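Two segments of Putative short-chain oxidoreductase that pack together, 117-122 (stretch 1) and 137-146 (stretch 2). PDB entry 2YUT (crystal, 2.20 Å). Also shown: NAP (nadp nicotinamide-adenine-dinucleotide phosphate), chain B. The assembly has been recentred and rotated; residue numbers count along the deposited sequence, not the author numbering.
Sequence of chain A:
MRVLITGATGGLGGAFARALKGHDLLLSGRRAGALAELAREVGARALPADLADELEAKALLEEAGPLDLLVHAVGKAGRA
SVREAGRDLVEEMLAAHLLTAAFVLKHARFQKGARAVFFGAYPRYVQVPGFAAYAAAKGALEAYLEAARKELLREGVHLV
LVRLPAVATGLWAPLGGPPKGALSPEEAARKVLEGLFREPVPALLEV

Stretch 1, residues 117-122: VFFGAY
Stretch 2, residues 137-146: AKGALEAYLE

A single ammonium group ties strand, helix and cofactor together: Lys138 NZ donates to Phe119 O at 2.7 Å and also to two ribose hydroxyls of the NADP, NAP O3D at 2.9 Å and NAP O2D at 3.1 Å. Such convergence on lysine and nucleotide ribose is in keeping with a short-chain oxidoreductase. Strand 117-119 and helix 137-146 run nearly antiparallel, at 152° between their N-to-C directions, with axes 9.4 Å apart at closest approach; both elements begin earlier in the chain, and the helix also continues beyond 146. The register is set where the strand has just ended, Gly120 CA lying 5.2 Å from Lys138 CA. The strand is extended (phi/psi -102/132, -131/160 and -117/120), Gly120 turns at -102/-134, and Ala121 is extended again at -167/150. The helix is regular, near -65/-40, with i to i+4 bonds such as Glu142 N to Lys138 O and Leu141 N to Ala137 O, both 3.0 Å.

Lys138, Leu141 and Leu145 direct their CA-to-CB bonds toward stretch 1, Glu142 sideways. Lys138 (m, m, t, t) leaves the helix through two bends and then extends, so its aliphatic part passes Ala121, CG to Ala121 CB 3.9 Å, and CE lies 3.5 Å from Gly120 O before NZ reaches the carbonyl and the ribose. Leu141 (t, p) packs its CD2 3.3 Å from Phe119 O, the same oxygen that accepts from Lys138 NZ. Glu142 (m, t, chi3 -35°) brings its carboxylate to the turn: Ala121 N donates to Glu142 OE2 at 3.1 Å, with a nearly straight 163° N-H...O angle. Gly120 CA is 3.5 Å from Glu142 OE2, and an ideal CB on Gly120 would sit 2.2 Å from that same OE2, a clash; glycine leaves the space for the carboxylate. One water donates to Ala121 O at 2.9 Å and, weakly, to Glu142 OE1 at 3.3 Å.

Between Phe118 and Leu145 the contact is apolar. Phe118 (m, chi2 -90°) points toward the helix, its CB 3.4 Å from Leu145 CD1, while Leu145 (m, t) sets CD2 over one face of the ring, 4.0 Å from the centroid and 21° off the normal, a CH-pi contact. Val117 (t) and Phe119 (m, chi2 -89°) alternate with Phe118 and point away; Phe119 CB instead approaches NAP O4D at 3.7 Å. Together the stretches bury 372 Å², and small Ala121 accommodates the lysine stem beside it. Tyr122 (m) points away, at the N-cap position of the next helix.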

# COMPACT_ATOMS: atom_id res chain seq x y z
N VAL A 117 17.68 0.90 5.28
CA VAL A 117 16.72 1.64 6.07
C VAL A 117 15.63 2.31 5.25
O VAL A 117 15.90 2.99 4.26
CB VAL A 117 17.45 2.73 6.91
CG1 VAL A 117 16.48 3.42 7.84
CG2 VAL A 117 18.60 2.09 7.69
N PHE A 118 14.38 2.13 5.69
CA PHE A 118 13.22 2.71 5.02
C PHE A 118 12.38 3.40 6.07
O PHE A 118 12.49 3.10 7.26
CB PHE A 118 12.43 1.60 4.32
CG PHE A 118 13.18 0.93 3.21
CD1 PHE A 118 13.12 1.41 1.91
CD2 PHE A 118 14.00 -0.17 3.48
CE1 PHE A 118 13.85 0.83 0.88
CE2 PHE A 118 14.75 -0.77 2.47
CZ PHE A 118 14.67 -0.27 1.17
N PHE A 119 11.52 4.31 5.64
CA PHE A 119 10.69 5.06 6.57
C PHE A 119 9.19 4.82 6.38
O PHE A 119 8.63 5.08 5.31
CB PHE A 119 11.03 6.55 6.42
CG PHE A 119 12.48 6.86 6.69
CD1 PHE A 119 12.92 7.15 7.99
CD2 PHE A 119 13.42 6.80 5.67
CE1 PHE A 119 14.27 7.37 8.26
CE2 PHE A 119 14.78 7.02 5.92
CZ PHE A 119 15.21 7.31 7.22
N GLY A 120 8.54 4.32 7.43
CA GLY A 120 7.12 4.06 7.38
C GLY A 120 6.39 5.17 8.11
O GLY A 120 6.70 6.35 7.92
N ALA A 121 5.43 4.81 8.95
CA ALA A 121 4.68 5.80 9.71
C ALA A 121 3.87 5.19 10.83
O ALA A 121 3.45 4.03 10.75
CB ALA A 121 3.75 6.57 8.78
N TYR A 122 3.66 5.96 11.89
CA TYR A 122 2.85 5.51 13.02
C TYR A 122 1.42 5.49 12.50
O TYR A 122 0.88 6.53 12.13
CB TYR A 122 2.97 6.48 14.19
CG TYR A 122 4.28 6.37 14.94
CD1 TYR A 122 4.59 5.23 15.68
CD2 TYR A 122 5.22 7.41 14.92
CE1 TYR A 122 5.78 5.11 16.37
CE2 TYR A 122 6.43 7.30 15.61
CZ TYR A 122 6.70 6.15 16.33
OH TYR A 122 7.88 6.03 17.02
N ALA A 137 0.16 4.53 1.12
CA ALA A 137 1.52 4.35 0.62
C ALA A 137 2.44 3.79 1.70
O ALA A 137 3.25 2.90 1.43
CB ALA A 137 2.06 5.67 0.08
N LYS A 138 2.33 4.32 2.92
CA LYS A 138 3.16 3.85 4.03
C LYS A 138 2.71 2.48 4.51
O LYS A 138 3.53 1.66 4.92
CB LYS A 138 3.13 4.84 5.20
CG LYS A 138 3.87 6.14 4.93
CD LYS A 138 5.33 5.89 4.55
CE LYS A 138 6.13 7.20 4.53
NZ LYS A 138 7.48 7.01 3.90
N GLY A 139 1.40 2.23 4.45
CA GLY A 139 0.90 0.94 4.87
C GLY A 139 1.46 -0.12 3.93
O GLY A 139 1.82 -1.22 4.36
N ALA A 140 1.53 0.22 2.65
CA ALA A 140 2.05 -0.70 1.63
C ALA A 140 3.55 -0.92 1.80
O ALA A 140 4.03 -2.05 1.72
CB ALA A 140 1.76 -0.14 0.24
N LEU A 141 4.28 0.16 2.05
CA LEU A 141 5.72 0.07 2.21
C LEU A 141 6.10 -0.84 3.37
O LEU A 141 6.97 -1.69 3.23
CB LEU A 141 6.33 1.45 2.44
CG LEU A 141 7.85 1.47 2.69
CD1 LEU A 141 8.57 0.80 1.53
CD2 LEU A 141 8.34 2.90 2.87
N GLU A 142 5.43 -0.67 4.51
CA GLU A 142 5.74 -1.49 5.68
C GLU A 142 5.40 -2.95 5.46
O GLU A 142 6.14 -3.83 5.90
CB GLU A 142 4.99 -0.97 6.92
CG GLU A 142 5.25 0.49 7.26
CD GLU A 142 4.78 0.86 8.66
OE1 GLU A 142 3.76 0.30 9.12
OE2 GLU A 142 5.42 1.70 9.32
N ALA A 143 4.30 -3.21 4.77
CA ALA A 143 3.89 -4.59 4.49
C ALA A 143 4.88 -5.22 3.53
O ALA A 143 5.27 -6.37 3.69
CB ALA A 143 2.47 -4.62 3.90
N TYR A 144 5.29 -4.45 2.53
CA TYR A 144 6.24 -4.94 1.53
C TYR A 144 7.55 -5.38 2.19
O TYR A 144 8.08 -6.46 1.91
CB TYR A 144 6.53 -3.84 0.51
CG TYR A 144 7.27 -4.32 -0.71
CD1 TYR A 144 6.62 -5.09 -1.68
CD2 TYR A 144 8.61 -3.99 -0.92
CE1 TYR A 144 7.28 -5.51 -2.83
CE2 TYR A 144 9.28 -4.41 -2.07
CZ TYR A 144 8.61 -5.17 -3.01
OH TYR A 144 9.26 -5.58 -4.15
N LEU A 145 8.06 -4.52 3.07
CA LEU A 145 9.32 -4.79 3.76
C LEU A 145 9.26 -5.97 4.72
O LEU A 145 10.20 -6.75 4.80
CB LEU A 145 9.77 -3.53 4.51
CG LEU A 145 10.10 -2.33 3.61
CD1 LEU A 145 10.41 -1.11 4.46
CD2 LEU A 145 11.28 -2.68 2.72
N GLU A 146 8.15 -6.09 5.45
CA GLU A 146 8.02 -7.19 6.39
C GLU A 146 8.07 -8.51 5.64
O GLU A 146 8.68 -9.47 6.10
CB GLU A 146 6.70 -7.07 7.17
CG GLU A 146 6.46 -8.22 8.15
CD GLU A 146 7.67 -8.50 9.03
OE1 GLU A 146 8.24 -7.55 9.59
OE2 GLU A 146 8.04 -9.69 9.16
PA NAP B . 11.43 15.80 1.98
O1A NAP B . 10.22 16.38 1.08
O2A NAP B . 12.19 16.87 2.68
O5B NAP B . 12.36 14.96 0.97
C5B NAP B . 11.78 14.00 0.09
C4B NAP B . 12.86 13.35 -0.77
O4B NAP B . 12.23 12.38 -1.63
C3B NAP B . 13.51 14.40 -1.69
O3B NAP B . 14.92 14.18 -1.76
C2B NAP B . 12.86 14.10 -3.04
O2B NAP B . 13.76 14.44 -4.09
C1B NAP B . 12.81 12.58 -2.92
N9A NAP B . 11.94 12.01 -3.98
C8A NAP B . 10.62 12.21 -4.09
N7A NAP B . 10.17 11.58 -5.17
C5A NAP B . 11.20 10.98 -5.75
C6A NAP B . 11.35 10.21 -6.90
N6A NAP B . 10.30 9.93 -7.66
N1A NAP B . 12.57 9.76 -7.22
C2A NAP B . 13.62 10.03 -6.47
N3A NAP B . 13.52 10.76 -5.38
C4A NAP B . 12.33 11.25 -4.99
O3 NAP B . 10.74 14.73 2.97
PN NAP B . 11.45 14.21 4.32
O1N NAP B . 10.81 14.87 5.48
O2N NAP B . 12.92 14.28 4.18
O5D NAP B . 11.00 12.66 4.38
C5D NAP B . 11.95 11.62 4.11
C4D NAP B . 11.34 10.24 4.37
O4D NAP B . 10.90 10.23 5.75
C3D NAP B . 10.08 10.04 3.52
O3D NAP B . 9.82 8.65 3.31
C2D NAP B . 9.01 10.63 4.43
O2D NAP B . 7.71 10.12 4.11
C1D NAP B . 9.47 10.03 5.75
N1N NAP B . 8.82 10.63 6.93
C2N NAP B . 8.85 12.02 7.12
C3N NAP B . 8.23 12.58 8.23
C7N NAP B . 8.27 14.10 8.44
O7N NAP B . 7.58 14.64 9.30
N7N NAP B . 9.08 14.76 7.61
C4N NAP B . 7.58 11.77 9.15
C5N NAP B . 7.55 10.39 8.97
C6N NAP B . 8.16 9.82 7.86
P2B NAP B . 13.76 15.90 -4.78
O1X NAP B . 13.50 16.98 -3.62
O2X NAP B . 15.28 16.11 -5.28
O3X NAP B . 12.78 16.00 -5.88
O HOH W 1 1.85 2.91 8.54